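Local coordinates for protein transcription factor TAU subunit SFC1 (Schizosaccharomyces pombe, PDB 4BJI) that forms part of TFIIIC, binding boxA promoter DNA of tRNA and similar genes so that the initiation complex can assemble and RNA polymerase III be recruited, at residues A[79-84]-A[89-94]; A[45-48]-A[53-56]. One frame throughout, in Å; residues are numbered along the deposited sequence.

Both contacts belong to the helix-turn-helix family region of the Sfc1 DNA-binding domain, and their centres are about 10 Å apart. They follow in series along the chain: contact 2 closes the turn from helix 35-50 into strand 53-55, and contact 1 then pairs strands 79-82 and 90-93 as a hairpin. Strand 53-55 lies beside strand 90-93 in a four-stranded mixed sheet, so the two meet directly: Tyr91 N lies 2.8 Å from Trp54 O, a probable backbone hydrogen bond. Arg93 also reaches Phe48 O. Helix and hairpin are thereby joined into one unit, an example of a small sheet packed against helices, as in winged-helix folds.

Contact 1 (A[79-84]-A[89-94])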
loop_
_atom_site.group_PDB
_atom_site.type_symbol
_atom_site.label_atom_id
_atom_site.label_comp_id
_atom_site.label_asym_id
_atom_site.label_seq_id
_atom_site.Cartn_x
_atom_site.Cartn_y
_atom_site.Cartn_z
ATOM N N SER A 79 -13.963 -2.067 5.883
ATOM C CA SER A 79 -12.802 -1.188 5.817
ATOM C C SER A 79 -13.172 0.195 5.317
ATOM O O SER A 79 -14.237 0.366 4.710
ATOM C CB SER A 79 -11.725 -1.801 4.909
ATOM O OG SER A 79 -12.139 -1.834 3.547
ATOM N N TYR A 80 -12.274 1.149 5.553
ATOM C CA TYR A 80 -12.367 2.505 5.020
ATOM C C TYR A 80 -11.129 2.762 4.147
ATOM O O TYR A 80 -10.149 2.011 4.222
ATOM C CB TYR A 80 -12.473 3.530 6.170
ATOM C CG TYR A 80 -11.279 3.589 7.098
ATOM C CD1 TYR A 80 -11.140 2.711 8.174
ATOM C CD2 TYR A 80 -10.269 4.509 6.892
ATOM C CE1 TYR A 80 -10.021 2.777 9.024
ATOM C CE2 TYR A 80 -9.155 4.566 7.705
ATOM C CZ TYR A 80 -9.040 3.723 8.778
ATOM O OH TYR A 80 -7.905 3.798 9.562
ATOM N N LEU A 81 -11.137 3.809 3.342
ATOM C CA LEU A 81 -10.135 4.037 2.318
ATOM C C LEU A 81 -9.425 5.370 2.491
ATOM O O LEU A 81 -10.080 6.410 2.567
ATOM C CB LEU A 81 -10.814 4.035 0.945
ATOM C CG LEU A 81 -9.975 4.406 -0.269
ATOM C CD1 LEU A 81 -8.836 3.458 -0.515
ATOM C CD2 LEU A 81 -10.872 4.490 -1.533
ATOM N N TRP A 82 -8.106 5.357 2.567
ATOM C CA TRP A 82 -7.331 6.605 2.601
ATOM C C TRP A 82 -7.229 7.213 1.214
ATOM O O TRP A 82 -6.889 6.506 0.260
ATOM C CB TRP A 82 -5.917 6.326 3.098
ATOM C CG TRP A 82 -5.876 5.832 4.509
ATOM C CD1 TRP A 82 -5.891 4.540 4.916
ATOM C CD2 TRP A 82 -5.842 6.622 5.712
ATOM N NE1 TRP A 82 -5.848 4.461 6.284
ATOM C CE2 TRP A 82 -5.830 5.733 6.802
ATOM C CE3 TRP A 82 -5.831 8.002 5.970
ATOM C CZ2 TRP A 82 -5.821 6.178 8.128
ATOM C CZ3 TRP A 82 -5.807 8.435 7.272
ATOM C CH2 TRP A 82 -5.821 7.532 8.338
ATOM N N THR A 83 -7.505 8.504 1.068
ATOM C CA THR A 83 -7.353 9.072 -0.285
ATOM C C THR A 83 -6.128 9.936 -0.460
ATOM O O THR A 83 -5.902 10.454 -1.542
ATOM C CB THR A 83 -8.586 9.798 -0.718
ATOM O OG1 THR A 83 -8.957 10.667 0.328
ATOM C CG2 THR A 83 -9.694 8.770 -0.962
ATOM N N SER A 84 -5.303 10.065 0.577
ATOM C CA SER A 84 -4.039 10.777 0.494
ATOM C C SER A 84 -3.200 10.371 1.706
ATOM O O SER A 84 -3.697 9.688 2.599
ATOM C CB SER A 84 -4.288 12.276 0.465
ATOM O OG SER A 84 -5.012 12.653 1.615
ATOM N N ASP A 89 -4.547 5.095 -0.879
ATOM C CA ASP A 89 -4.974 3.985 -1.744
ATOM C C ASP A 89 -4.906 2.631 -1.026
ATOM O O ASP A 89 -4.861 1.558 -1.675
ATOM C CB ASP A 89 -4.166 3.959 -3.053
ATOM C CG ASP A 89 -4.451 5.156 -3.914
ATOM O OD1 ASP A 89 -5.621 5.552 -3.996
ATOM O OD2 ASP A 89 -3.480 5.742 -4.432
ATOM N N THR A 90 -4.950 2.650 0.315
ATOM C CA THR A 90 -5.135 1.446 1.093
ATOM C C THR A 90 -6.466 1.435 1.801
ATOM O O THR A 90 -6.971 2.492 2.235
ATOM C CB THR A 90 -4.027 1.179 2.148
ATOM O OG1 THR A 90 -4.097 2.121 3.237
ATOM C CG2 THR A 90 -2.653 1.224 1.504
ATOM N N TYR A 91 -7.028 0.237 1.904
ATOM C CA TYR A 91 -8.214 -0.059 2.695
ATOM C C TYR A 91 -7.767 -0.558 4.042
ATOM O O TYR A 91 -6.939 -1.484 4.139
ATOM C CB TYR A 91 -9.045 -1.139 1.983
ATOM C CG TYR A 91 -9.595 -0.671 0.663
ATOM C CD1 TYR A 91 -8.840 -0.761 -0.497
ATOM C CD2 TYR A 91 -10.856 -0.100 0.581
ATOM C CE1 TYR A 91 -9.310 -0.275 -1.713
ATOM C CE2 TYR A 91 -11.335 0.368 -0.637
ATOM C CZ TYR A 91 -10.546 0.262 -1.775
ATOM O OH TYR A 91 -10.987 0.740 -3.013
ATOM N N THR A 92 -8.261 0.078 5.106
ATOM C CA THR A 92 -7.877 -0.243 6.493
ATOM C C THR A 92 -9.091 -0.763 7.245
ATOM O O THR A 92 -10.187 -0.192 7.161
ATOM C CB THR A 92 -7.349 1.022 7.181
ATOM O OG1 THR A 92 -6.202 1.530 6.468
ATOM C CG2 THR A 92 -6.955 0.718 8.611
ATOM N N ARG A 93 -8.906 -1.834 7.998
ATOM C CA ARG A 93 -10.029 -2.406 8.702
ATOM C C ARG A 93 -10.589 -1.406 9.725
ATOM O O ARG A 93 -9.856 -0.601 10.333
ATOM C CB ARG A 93 -9.636 -3.740 9.342
ATOM C CG ARG A 93 -8.651 -3.656 10.478
ATOM C CD ARG A 93 -8.288 -5.076 11.038
ATOM N NE ARG A 93 -7.571 -4.977 12.312
ATOM C CZ ARG A 93 -6.493 -5.680 12.676
ATOM N NH1 ARG A 93 -5.902 -6.614 11.906
ATOM N NH2 ARG A 93 -5.981 -5.408 13.877
ATOM N N PHE A 94 -11.904 -1.425 9.908
ATOM C CA PHE A 94 -12.553 -0.480 10.820
ATOM C C PHE A 94 -11.891 -0.534 12.200
ATOM O O PHE A 94 -11.523 -1.598 12.692
ATOM C CB PHE A 94 -14.043 -0.793 10.955
ATOM C CG PHE A 94 -14.842 -0.492 9.701
ATOM C CD1 PHE A 94 -14.712 0.710 9.032
ATOM C CD2 PHE A 94 -15.775 -1.431 9.200
ATOM C CE1 PHE A 94 -15.453 0.986 7.875
ATOM C CE2 PHE A 94 -16.527 -1.152 8.051
ATOM C CZ PHE A 94 -16.358 0.062 7.377
HETATM O O HOH W 1 -7.800 6.299 -2.448
HETATM O O HOH W 2 -6.116 8.420 -4.279
#
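Tyr80 and Thr92 lie side by side and point the same way from an antiparallel hydrogen-bonded pair, with Thr92 CB over one face of the Tyr80 ring in a CH-pi contact, 3.9 Å from its centroid. Thr92 CG2 lies 3.4 Å from Tyr80 OH, while the other branch serves Trp82. With OG1 anti to the carbonyl carbon (chi1 -60°), Thr92 offers its hydroxyl oxygen to Trp82 NE1 at 3.0 Å, in the plane of the indole, although the bond is bent to 137° at the hydrogen. Tyr80 CE2 lies over the rim of one indole face, so the three side chains pack together on one face of the sheet. The Tyr80 hydroxyl is held by Tyr96 O.

Leu81 and Tyr91 occupy the other face. A chi1 of 174° carries the Leu81 branch out on this side, and the second torsion turns CD1 over the centre of the Tyr91 ring, 3.9 Å from the centroid. At the far end, Ser79 N lies over one face of the Phe94 ring, toward its rim, 3.5 Å from CE2.

Backbone bonds tie the hairpin together: Tyr80 N donates to Thr92 O, Thr92 N to Tyr80 O, Trp82 N to Thr90 O, and Asp89 N to Trp82 O. Near the turn, a water lies within hydrogen-bonding distance of Trp82 O and Asp89 OD1.

The hairpin is consistent with the wing of a winged-helix domain. It is central in the mixed sheet: strand 14-15 runs parallel beside 79-82, and strand 53-55 lies antiparallel along 90-93.

Contact 2 (A[45-48]-A[53-56]); sequences KPLF and VWTR
Trp54 meets helix 35-50 through its indole N-H, which donates to Leu47 O in a moderately straight bond, NE1 3.0 Å from the oxygen. The carbonyl oxygen lies almost in the indole plane, yet the donor stands well above the plane of the carbonyl itself, 72° out of it. The N-H is thus directed at the oxygen within the indole's own plane, but it meets the carbonyl from above rather than on a lone pair. The same approach brings the six-membered part of the indole against Leu47, whose CB is 3.9 Å from Trp54 CZ2; the two side chains cross at about a right angle.

Phe48 supplies the second aromatic surface. The edge of Trp54 is turned toward the Phe48 face in a T-shaped stack, with the centroid of the five-membered ring 5.2 Å from that of the phenyl and the planes at 82°. Trp54 CD1 leads, 3.8 Å from Phe48 CE1. This placement follows from the first torsion of Trp54, where CG stands anti to the carbonyl carbon (chi1 -72°) and the indole swings toward the helix. Replacing the indole by the methyl of an alanine is likely to leave Leu47 O without its donor and to open a gap beside the Phe48 ring.

A second shell frames the tryptophan: Arg51 makes a cation-pi contact with it, His62 meets it edge-to-face, and Leu59 packs against both Trp54 and Leu47. Gln141 of strand 139-141 bonds Val53 O and Thr55 N, and Thr55 N-caps the following helix through Ala58 N. In what is probably a winged-helix domain, the contact packs helix 35-50 against short edge strand 53-55, with helix 56-60 against it and strand 90-93 next in the sheet.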
loop_
_atom_site.group_PDB
_atom_site.type_symbol
_atom_site.label_atom_id
_atom_site.label_comp_id
_atom_site.label_asym_id
_atom_site.label_seq_id
_atom_site.Cartn_x
_atom_site.Cartn_y
_atom_site.Cartn_z
ATOM N N LYS A 45 -12.334 -11.284 5.501
ATOM C CA LYS A 45 -12.183 -11.176 6.940
ATOM C C LYS A 45 -10.822 -11.690 7.457
ATOM O O LYS A 45 -10.146 -10.966 8.182
ATOM C CB LYS A 45 -13.368 -11.863 7.661
ATOM C CG LYS A 45 -14.666 -11.011 7.644
ATOM C CD LYS A 45 -15.820 -11.776 8.254
ATOM C CE LYS A 45 -17.081 -10.907 8.353
ATOM N NZ LYS A 45 -18.257 -11.728 8.823
ATOM N N PRO A 46 -10.420 -12.924 7.085
ATOM C CA PRO A 46 -9.114 -13.389 7.582
ATOM C C PRO A 46 -7.959 -12.598 7.004
ATOM O O PRO A 46 -6.922 -12.486 7.663
ATOM C CB PRO A 46 -9.036 -14.840 7.106
ATOM C CG PRO A 46 -10.148 -15.019 6.146
ATOM C CD PRO A 46 -11.199 -14.007 6.496
ATOM N N LEU A 47 -8.096 -12.064 5.794
ATOM C CA LEU A 47 -7.022 -11.252 5.228
ATOM C C LEU A 47 -6.821 -9.982 6.063
ATOM O O LEU A 47 -5.688 -9.562 6.289
ATOM C CB LEU A 47 -7.268 -10.929 3.751
ATOM C CG LEU A 47 -7.254 -12.149 2.806
ATOM C CD1 LEU A 47 -7.706 -11.841 1.385
ATOM C CD2 LEU A 47 -5.882 -12.781 2.756
ATOM N N PHE A 48 -7.902 -9.375 6.534
ATOM C CA PHE A 48 -7.790 -8.199 7.390
ATOM C C PHE A 48 -7.315 -8.541 8.795
ATOM O O PHE A 48 -6.718 -7.682 9.443
ATOM C CB PHE A 48 -9.104 -7.417 7.442
ATOM C CG PHE A 48 -9.298 -6.482 6.286
ATOM C CD1 PHE A 48 -8.506 -5.347 6.145
ATOM C CD2 PHE A 48 -10.247 -6.736 5.326
ATOM C CE1 PHE A 48 -8.666 -4.484 5.087
ATOM C CE2 PHE A 48 -10.416 -5.850 4.244
ATOM C CZ PHE A 48 -9.619 -4.736 4.126
ATOM N N VAL A 53 -4.153 -3.371 6.749
ATOM C CA VAL A 53 -4.089 -2.318 5.734
ATOM C C VAL A 53 -3.641 -2.937 4.418
ATOM O O VAL A 53 -2.546 -3.540 4.357
ATOM C CB VAL A 53 -3.045 -1.233 6.164
ATOM C CG1 VAL A 53 -2.864 -0.185 5.100
ATOM C CG2 VAL A 53 -3.439 -0.574 7.510
ATOM N N TRP A 54 -4.428 -2.768 3.359
ATOM C CA TRP A 54 -4.178 -3.412 2.073
ATOM C C TRP A 54 -4.486 -2.501 0.894
ATOM O O TRP A 54 -5.548 -1.850 0.870
ATOM C CB TRP A 54 -5.144 -4.578 1.878
ATOM C CG TRP A 54 -4.947 -5.828 2.682
ATOM C CD1 TRP A 54 -5.495 -6.121 3.900
ATOM C CD2 TRP A 54 -4.241 -6.996 2.266
ATOM N NE1 TRP A 54 -5.153 -7.419 4.273
ATOM C CE2 TRP A 54 -4.384 -7.965 3.277
ATOM C CE3 TRP A 54 -3.501 -7.314 1.133
ATOM C CZ2 TRP A 54 -3.800 -9.233 3.187
ATOM C CZ3 TRP A 54 -2.915 -8.566 1.056
ATOM C CH2 TRP A 54 -3.073 -9.505 2.076
ATOM N N THR A 55 -3.685 -2.539 -0.161
ATOM C CA THR A 55 -4.160 -2.016 -1.438
ATOM C C THR A 55 -5.160 -3.000 -2.075
ATOM O O THR A 55 -5.165 -4.216 -1.777
ATOM C CB THR A 55 -3.054 -1.811 -2.443
ATOM O OG1 THR A 55 -2.426 -3.080 -2.659
ATOM C CG2 THR A 55 -2.048 -0.772 -1.927
ATOM N N ARG A 56 -6.009 -2.475 -2.968
ATOM C CA ARG A 56 -6.839 -3.321 -3.819
ATOM C C ARG A 56 -6.021 -4.373 -4.570
ATOM O O ARG A 56 -6.375 -5.563 -4.586
ATOM C CB ARG A 56 -7.609 -2.446 -4.823
ATOM C CG ARG A 56 -8.267 -3.243 -5.946
ATOM C CD ARG A 56 -8.902 -2.286 -6.978
ATOM N NE ARG A 56 -9.338 -3.012 -8.169
ATOM C CZ ARG A 56 -10.465 -3.688 -8.197
ATOM N NH1 ARG A 56 -11.237 -3.686 -7.121
ATOM N NH2 ARG A 56 -10.819 -4.357 -9.294
#